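Local coordinates for protein complement C1r subcomponent (Homo sapiens, PDB 6F1D) that acts as a serine protease of the complement C1 complex, with this CUB domain probably helping it bind C1s in a calcium-dependent manner, at residues 22-32 and 102-110. Numbering follows the deposited sequence.
With CA (calcium ion), chain B.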
loop_
_atom_site.group_PDB
_atom_site.type_symbol
_atom_site.label_atom_id
_atom_site.label_comp_id
_atom_site.label_asym_id
_atom_site.label_seq_id
_atom_site.Cartn_x
_atom_site.Cartn_y
_atom_site.Cartn_z
ATOM N N ARG A 22 8.427 4.603 11.663
ATOM C CA ARG A 22 9.680 5.306 11.462
ATOM C C ARG A 22 9.966 5.316 9.955
ATOM O O ARG A 22 9.234 4.715 9.160
ATOM C CB ARG A 22 10.802 4.659 12.277
ATOM C CG ARG A 22 10.400 4.300 13.695
ATOM C CD ARG A 22 11.531 3.739 14.490
ATOM N NE ARG A 22 12.010 2.469 13.944
ATOM C CZ ARG A 22 11.349 1.320 14.033
ATOM N NH1 ARG A 22 10.163 1.264 14.629
ATOM N NH2 ARG A 22 11.866 0.224 13.500
ATOM N N SER A 23 11.002 6.044 9.548
ATOM C CA SER A 23 11.243 6.313 8.130
ATOM C C SER A 23 11.382 5.035 7.312
ATOM O O SER A 23 12.245 4.197 7.615
ATOM C CB SER A 23 12.551 7.086 7.961
ATOM O OG SER A 23 12.672 8.105 8.900
ATOM N N TYR A 24 10.674 4.956 6.189
ATOM C CA TYR A 24 10.959 3.843 5.279
ATOM C C TYR A 24 12.287 4.054 4.536
ATOM O O TYR A 24 12.748 5.183 4.347
ATOM C CB TYR A 24 9.815 3.607 4.311
ATOM C CG TYR A 24 9.355 4.822 3.574
ATOM C CD1 TYR A 24 10.050 5.268 2.472
ATOM C CD2 TYR A 24 8.215 5.510 3.994
ATOM C CE1 TYR A 24 9.651 6.395 1.764
ATOM C CE2 TYR A 24 7.780 6.650 3.293
ATOM C CZ TYR A 24 8.521 7.078 2.184
ATOM O OH TYR A 24 8.113 8.165 1.436
ATOM N N PRO A 25 12.961 2.969 4.165
ATOM C CA PRO A 25 14.288 3.067 3.513
ATOM C C PRO A 25 14.180 3.623 2.098
ATOM O O PRO A 25 13.115 3.550 1.477
ATOM C CB PRO A 25 14.766 1.604 3.487
ATOM C CG PRO A 25 13.773 0.830 4.265
ATOM C CD PRO A 25 12.511 1.583 4.282
ATOM N N PRO A 26 15.275 4.113 1.521
ATOM C CA PRO A 26 15.237 4.593 0.143
ATOM C C PRO A 26 15.460 3.471 -0.865
ATOM O O PRO A 26 15.807 2.347 -0.517
ATOM C CB PRO A 26 16.408 5.591 0.114
ATOM C CG PRO A 26 17.407 4.975 1.022
ATOM C CD PRO A 26 16.615 4.314 2.121
ATOM N N ASP A 27 15.208 3.809 -2.142
ATOM C CA ASP A 27 15.508 2.980 -3.303
ATOM C C ASP A 27 14.778 1.646 -3.274
ATOM O O ASP A 27 15.265 0.650 -3.807
ATOM C CB ASP A 27 17.018 2.802 -3.453
ATOM C CG ASP A 27 17.717 4.125 -3.703
ATOM O OD1 ASP A 27 17.225 4.896 -4.568
ATOM O OD2 ASP A 27 18.730 4.415 -3.024
ATOM N N LEU A 28 13.578 1.635 -2.702
ATOM C CA LEU A 28 12.795 0.422 -2.617
ATOM C C LEU A 28 11.961 0.246 -3.874
ATOM O O LEU A 28 11.450 1.217 -4.441
ATOM C CB LEU A 28 11.836 0.476 -1.442
ATOM C CG LEU A 28 12.372 0.448 -0.029
ATOM C CD1 LEU A 28 11.162 0.536 0.926
ATOM C CD2 LEU A 28 13.270 -0.781 0.215
ATOM N N ARG A 29 11.768 -1.010 -4.257
ATOM C CA ARG A 29 10.677 -1.428 -5.138
ATOM C C ARG A 29 10.037 -2.633 -4.461
ATOM O O ARG A 29 10.474 -3.767 -4.664
ATOM C CB ARG A 29 11.186 -1.755 -6.560
ATOM C CG ARG A 29 12.442 -0.977 -6.959
ATOM C CD ARG A 29 12.630 -0.864 -8.486
ATOM N NE ARG A 29 14.046 -0.816 -8.869
ATOM C CZ ARG A 29 14.885 0.190 -8.597
ATOM N NH1 ARG A 29 14.471 1.266 -7.928
ATOM N NH2 ARG A 29 16.154 0.118 -8.992
ATOM N N CYS A 30 9.031 -2.375 -3.636
ATOM C CA CYS A 30 8.369 -3.380 -2.816
ATOM C C CYS A 30 7.077 -3.834 -3.482
ATOM O O CYS A 30 6.316 -3.012 -3.994
ATOM C CB CYS A 30 8.046 -2.807 -1.429
ATOM S SG CYS A 30 9.466 -2.190 -0.592
ATOM N N ASN A 31 6.825 -5.144 -3.467
ATOM C CA ASN A 31 5.571 -5.696 -3.968
ATOM C C ASN A 31 4.904 -6.487 -2.853
ATOM O O ASN A 31 5.472 -7.469 -2.354
ATOM C CB ASN A 31 5.830 -6.605 -5.185
ATOM C CG ASN A 31 4.558 -7.291 -5.687
ATOM O OD1 ASN A 31 3.457 -6.708 -5.677
ATOM N ND2 ASN A 31 4.707 -8.541 -6.130
ATOM N N TYR A 32 3.687 -6.095 -2.503
ATOM C CA TYR A 32 2.866 -6.786 -1.523
ATOM C C TYR A 32 1.653 -7.355 -2.241
ATOM O O TYR A 32 0.939 -6.613 -2.908
ATOM C CB TYR A 32 2.381 -5.821 -0.442
ATOM C CG TYR A 32 3.470 -5.006 0.217
ATOM C CD1 TYR A 32 3.971 -5.376 1.453
ATOM C CD2 TYR A 32 3.964 -3.835 -0.380
ATOM C CE1 TYR A 32 4.977 -4.632 2.082
ATOM C CE2 TYR A 32 4.962 -3.073 0.250
ATOM C CZ TYR A 32 5.448 -3.483 1.473
ATOM O OH TYR A 32 6.436 -2.754 2.095
ATOM N N SER A 102 16.169 9.561 -1.136
ATOM C CA SER A 102 16.333 10.358 0.084
ATOM C C SER A 102 14.987 10.703 0.717
ATOM O O SER A 102 13.914 10.529 0.117
ATOM C CB SER A 102 17.077 11.654 -0.208
ATOM O OG SER A 102 16.219 12.486 -1.003
ATOM N N GLY A 103 15.073 11.238 1.934
ATOM C CA GLY A 103 13.941 11.730 2.690
ATOM C C GLY A 103 13.627 10.840 3.893
ATOM O O GLY A 103 13.999 9.663 3.958
ATOM N N ASP A 104 12.929 11.436 4.863
ATOM C CA ASP A 104 12.524 10.783 6.106
ATOM C C ASP A 104 11.007 10.971 6.191
ATOM O O ASP A 104 10.538 12.059 6.535
ATOM C CB ASP A 104 13.221 11.405 7.308
ATOM C CG ASP A 104 14.669 10.897 7.483
ATOM O OD1 ASP A 104 14.861 9.656 7.586
ATOM O OD2 ASP A 104 15.598 11.735 7.520
ATOM N N SER A 105 10.248 9.955 5.816
ATOM C CA SER A 105 8.791 9.991 5.885
ATOM C C SER A 105 8.341 8.744 6.617
ATOM O O SER A 105 8.969 7.676 6.500
ATOM C CB SER A 105 8.130 10.051 4.484
ATOM O OG SER A 105 8.907 10.830 3.588
ATOM N N ARG A 106 7.220 8.859 7.320
ATOM C CA ARG A 106 6.869 7.795 8.254
ATOM C C ARG A 106 6.287 6.571 7.563
ATOM O O ARG A 106 6.353 5.480 8.135
ATOM C CB ARG A 106 5.906 8.324 9.314
ATOM C CG ARG A 106 6.546 9.436 10.169
ATOM C CD ARG A 106 5.568 10.013 11.125
ATOM N NE ARG A 106 5.580 9.259 12.362
ATOM C CZ ARG A 106 4.739 9.476 13.367
ATOM N NH1 ARG A 106 3.825 10.440 13.264
ATOM N NH2 ARG A 106 4.819 8.737 14.472
ATOM N N GLY A 107 5.707 6.705 6.355
ATOM C CA GLY A 107 5.238 5.529 5.614
ATOM C C GLY A 107 3.747 5.250 5.768
ATOM O O GLY A 107 2.960 6.146 6.090
ATOM N N TRP A 108 3.326 4.000 5.604
ATOM C CA TRP A 108 1.888 3.754 5.585
ATOM C C TRP A 108 1.647 2.403 6.229
ATOM O O TRP A 108 2.543 1.552 6.292
ATOM C CB TRP A 108 1.339 3.764 4.145
ATOM C CG TRP A 108 2.165 2.888 3.259
ATOM C CD1 TRP A 108 3.276 3.261 2.566
ATOM C CD2 TRP A 108 2.012 1.472 3.024
ATOM N NE1 TRP A 108 3.779 2.192 1.864
ATOM C CE2 TRP A 108 3.041 1.081 2.147
ATOM C CE3 TRP A 108 1.078 0.504 3.445
ATOM C CZ2 TRP A 108 3.190 -0.223 1.692
ATOM C CZ3 TRP A 108 1.242 -0.792 2.991
ATOM C CH2 TRP A 108 2.279 -1.136 2.113
ATOM N N LYS A 109 0.411 2.205 6.666
ATOM C CA LYS A 109 -0.011 0.929 7.211
ATOM C C LYS A 109 -1.498 0.803 6.904
ATOM O O LYS A 109 -2.239 1.784 7.050
ATOM C CB LYS A 109 0.219 0.886 8.729
ATOM C CG LYS A 109 -0.307 -0.359 9.432
ATOM C CD LYS A 109 0.322 -0.454 10.820
ATOM C CE LYS A 109 -0.284 -1.569 11.644
ATOM N NZ LYS A 109 0.296 -1.582 13.028
ATOM N N LEU A 110 -1.930 -0.399 6.530
ATOM C CA LEU A 110 -3.335 -0.655 6.225
ATOM C C LEU A 110 -3.737 -1.952 6.896
ATOM O O LEU A 110 -2.894 -2.793 7.228
ATOM C CB LEU A 110 -3.591 -0.754 4.711
ATOM C CG LEU A 110 -2.955 -1.902 3.959
ATOM C CD1 LEU A 110 -3.823 -3.162 4.053
ATOM C CD2 LEU A 110 -2.816 -1.509 2.444
HETATM CA CA CA B . 11.810 9.517 -0.665
HETATM O O HOH W 1 13.737 7.016 2.351
HETATM O O HOH W 2 11.494 7.828 4.310
HETATM O O HOH W 3 11.382 9.489 1.837
HETATM O O HOH W 4 12.811 7.470 -0.217
#
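With CG set between its backbone N and carbonyl carbon (chi1 51°), Tyr24 brings its ring edge-on to Gly107, with Ser105 alongside; Trp108 adopts the same first torsion (50°) and sends its six-membered ring to meet Tyr32 coming from the opposite direction. One principle is seen twice: loops meet beside the calcium, and aromatic side chains meet between the two sheets of the CUB fold. Deeper in, the benzo edge of Trp108 points at one face of Tyr32 in a T-shaped pair, with centroids 5.2 Å apart and planes at 81°, joining the residue beside strand 109-116 to strand 29-35 of the other sheet. Nearer the metal, Tyr24 N donates to Ser105 O at 3.2 Å, and the same oxygen receives a CA-H...O contact from Ser23 CA at 3.1 Å. Ser23 OG gives its proton to Asp104 OD1 (3.0 Å), on its anti side and tilted out of the carboxylate plane. CD2 at the edge of the Tyr24 ring lies 3.4 Å from Gly107 CA, a fit with little room for a side chain there. Two waters lie between Tyr24 O and Gly103 O; the one that also accepts from Ser105 N sits above the centre of the Tyr24 ring. Tyr24 OH is hydrogen-bonded to Asp63 and to the backbone N of Glu53. Replacing Tyr24 by an alanine would probably leave both without this second-shell partner and open a gap beside Gly107. One phenol thus ties loop 22-28 to two calcium ligands, while Ser102 O binds the ion directly.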